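Long-range contact in Cys-Gly metallodipeptidase DUG1 (Saccharomyces cerevisiae, PDB 4G1P), which hydrolyses the dipeptide Cys-Gly as a zinc-dependent peptidase of the M20A family and serves as catalytic component of the glutathione-degrading complex: residues 441-445 and 456-461. Sequence-based numbering, arbitrary orientation.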
ATOM      1  N   PRO A 441     -23.198  10.589  22.418  1.00 20.33           N
ATOM      2  CA  PRO A 441     -23.165   9.965  21.088  1.00 19.01           C
ATOM      3  C   PRO A 441     -24.400  10.293  20.260  1.00 18.47           C
ATOM      4  O   PRO A 441     -25.524  10.201  20.737  1.00 17.97           O
ATOM      5  CB  PRO A 441     -23.159   8.469  21.403  1.00 18.88           C
ATOM      6  CG  PRO A 441     -23.817   8.367  22.738  1.00 22.99           C
ATOM      7  CD  PRO A 441     -23.356   9.599  23.494  1.00 20.23           C
ATOM      8  N   MET A 442     -24.196  10.675  19.011  1.00 19.10           N
ATOM      9  CA  MET A 442     -25.335  10.854  18.143  1.00 16.78           C
ATOM     10  C   MET A 442     -25.695   9.549  17.470  1.00 20.75           C
ATOM     11  O   MET A 442     -26.826   9.075  17.590  1.00 23.50           O
ATOM     12  CB  MET A 442     -25.066  11.914  17.088  1.00 16.90           C
ATOM     13  CG  MET A 442     -26.169  12.018  16.056  1.00 13.28           C
ATOM     14  SD  MET A 442     -26.163  13.640  15.315  1.00 15.10           S
ATOM     15  CE  MET A 442     -27.232  14.549  16.438  1.00 12.11           C
ATOM     16  N   GLY A 443     -24.734   8.967  16.760  1.00 15.64           N
ATOM     17  CA  GLY A 443     -25.034   7.839  15.900  1.00 17.76           C
ATOM     18  C   GLY A 443     -25.004   6.450  16.518  1.00 21.67           C
ATOM     19  O   GLY A 443     -24.811   6.277  17.732  1.00 19.12           O
ATOM     20  N   ARG A 444     -25.197   5.453  15.653  1.00 20.22           N
ATOM     21  CA  ARG A 444     -25.209   4.052  16.053  1.00 20.87           C
ATOM     22  C   ARG A 444     -23.844   3.419  15.858  1.00 22.76           C
ATOM     23  O   ARG A 444     -22.983   3.978  15.184  1.00 22.03           O
ATOM     24  CB  ARG A 444     -26.256   3.281  15.260  1.00 20.39           C
ATOM     25  CG  ARG A 444     -27.592   3.993  15.169  1.00 20.45           C
ATOM     26  CD  ARG A 444     -28.634   3.078  14.586  1.00 22.16           C
ATOM     27  NE  ARG A 444     -29.912   3.754  14.393  1.00 24.26           N
ATOM     28  CZ  ARG A 444     -30.926   3.232  13.708  1.00 29.46           C
ATOM     29  NH1 ARG A 444     -30.800   2.028  13.153  1.00 29.38           N
ATOM     30  NH2 ARG A 444     -32.059   3.913  13.569  1.00 28.88           N
ATOM     31  N   GLY A 445     -23.648   2.244  16.450  1.00 24.08           N
ATOM     32  CA  GLY A 445     -22.347   1.598  16.431  1.00 21.09           C
ATOM     33  C   GLY A 445     -22.025   0.907  15.122  1.00 22.76           C
ATOM     34  O   GLY A 445     -20.961   0.307  14.983  1.00 23.41           O
ATOM     35  N   LEU A 456     -25.437   7.918   8.675  1.00 21.23           N
ATOM     36  CA  LEU A 456     -26.057   8.433   9.884  1.00 18.27           C
ATOM     37  C   LEU A 456     -27.548   8.238   9.702  1.00 19.86           C
ATOM     38  O   LEU A 456     -28.116   8.718   8.726  1.00 21.98           O
ATOM     39  CB  LEU A 456     -25.741   9.914  10.096  1.00 17.27           C
ATOM     40  CG  LEU A 456     -26.306  10.483  11.412  1.00 17.73           C
ATOM     41  CD1 LEU A 456     -25.863   9.628  12.578  1.00 15.29           C
ATOM     42  CD2 LEU A 456     -25.894  11.946  11.635  1.00 13.70           C
ATOM     43  N   ASP A 457     -28.181   7.507  10.612  1.00 18.89           N
ATOM     44  CA  ASP A 457     -29.619   7.322  10.526  1.00 19.43           C
ATOM     45  C   ASP A 457     -30.286   8.637  10.886  1.00 20.06           C
ATOM     46  O   ASP A 457     -29.877   9.306  11.831  1.00 20.78           O
ATOM     47  CB  ASP A 457     -30.079   6.206  11.453  1.00 22.05           C
ATOM     48  CG  ASP A 457     -29.449   4.871  11.111  1.00 27.47           C
ATOM     49  OD1 ASP A 457     -29.952   4.175  10.198  1.00 26.18           O
ATOM     50  OD2 ASP A 457     -28.440   4.521  11.758  1.00 29.16           O
ATOM     51  N   ILE A 458     -31.295   9.019  10.108  1.00 21.96           N
ATOM     52  CA  ILE A 458     -31.991  10.284  10.322  1.00 21.96           C
ATOM     53  C   ILE A 458     -32.650  10.312  11.706  1.00 20.99           C
ATOM     54  O   ILE A 458     -32.753  11.371  12.334  1.00 19.84           O
ATOM     55  CB  ILE A 458     -33.014  10.577   9.194  1.00 17.44           C
ATOM     56  CG1 ILE A 458     -32.304  10.617   7.843  1.00 20.65           C
ATOM     57  CG2 ILE A 458     -33.701  11.897   9.412  1.00 16.29           C
ATOM     58  CD1 ILE A 458     -33.203  10.962   6.676  1.00 20.14           C
ATOM     59  N   SER A 459     -33.055   9.140  12.193  1.00 20.50           N
ATOM     60  CA  SER A 459     -33.647   9.039  13.526  1.00 23.62           C
ATOM     61  C   SER A 459     -32.660   9.438  14.607  1.00 19.10           C
ATOM     62  O   SER A 459     -33.038  10.069  15.585  1.00 20.01           O
ATOM     63  CB  SER A 459     -34.193   7.639  13.797  1.00 27.80           C
ATOM     64  OG  SER A 459     -33.141   6.699  13.863  1.00 32.41           O
ATOM     65  N   ASN A 460     -31.392   9.085  14.420  1.00 23.83           N
ATOM     66  CA  ASN A 460     -30.337   9.516  15.347  1.00 22.57           C
ATOM     67  C   ASN A 460     -29.971  10.981  15.161  1.00 20.13           C
ATOM     68  O   ASN A 460     -29.623  11.680  16.114  1.00 19.69           O
ATOM     69  CB  ASN A 460     -29.094   8.652  15.189  1.00 19.12           C
ATOM     70  CG  ASN A 460     -29.301   7.253  15.710  1.00 20.68           C
ATOM     71  OD1 ASN A 460     -30.042   6.465  15.116  1.00 20.67           O
ATOM     72  ND2 ASN A 460     -28.644   6.927  16.820  1.00 17.97           N
ATOM     73  N   PHE A 461     -30.055  11.439  13.922  1.00 17.67           N
ATOM     74  CA  PHE A 461     -29.774  12.825  13.622  1.00 18.17           C
ATOM     75  C   PHE A 461     -30.801  13.693  14.333  1.00 17.68           C
ATOM     76  O   PHE A 461     -30.444  14.548  15.140  1.00 18.30           O
ATOM     77  CB  PHE A 461     -29.796  13.056  12.112  1.00 15.99           C
ATOM     78  CG  PHE A 461     -29.382  14.421  11.712  1.00 13.84           C
ATOM     79  CD1 PHE A 461     -28.367  15.069  12.386  1.00 14.74           C
ATOM     80  CD2 PHE A 461     -30.013  15.073  10.657  1.00 18.32           C
ATOM     81  CE1 PHE A 461     -27.982  16.353  12.029  1.00 16.47           C
ATOM     82  CE2 PHE A 461     -29.628  16.359  10.280  1.00 15.68           C
ATOM     83  CZ  PHE A 461     -28.609  16.996  10.964  1.00 17.06           C
TER
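How one amide side chain can tie a loop without regular structure to the start of a helix is well illustrated here, where the chain leaves the edge strand 437-439 of the catalytic domain's mixed sheet and passes the junction of strand 455-457 with helix 458-477. At Met442, whose side chain lies about 10 Å from a bound zinc ion, the contact is apolar on one side and polar on the other. Its sulfur SD packs 4.1 Å from Leu456 CD2 and 3.9 Å from Phe461 CD1, lying at the ring edge in a Met-aromatic contact; helix 135-154 packs against all three side chains. The carbonyl Met442 O, in turn, accepts a hydrogen bond from Asn460 ND2 at 2.9 Å. Gly443 follows, its CA 3.9 Å from Leu456 CD1, while its backbone is hydrogen-bonded to Trp203. Arg444 then stretches its side chain across the first turn of the helix. Arg444 NE donates to Asn460 OD1 at 2.8 Å and Arg444 NH2 to Ser459 OG at 3.0 Å, both acceptors near the guanidinium plane. Asp457 OD2, whose strongest polar partner is Lys455 NZ in a salt bridge, sits instead over a guanidinium face, 3.1 Å from Arg444 NE, so this second salt bridge is purely electrostatic. With both ends of its amide engaged, Asn460 bridges a main-chain carbonyl and an arginine two residues further on. The chemistry implies that the in-plane hydrogen bonds probably restrain the guanidinium orientation, whereas the out-of-plane charge pair sets no direction.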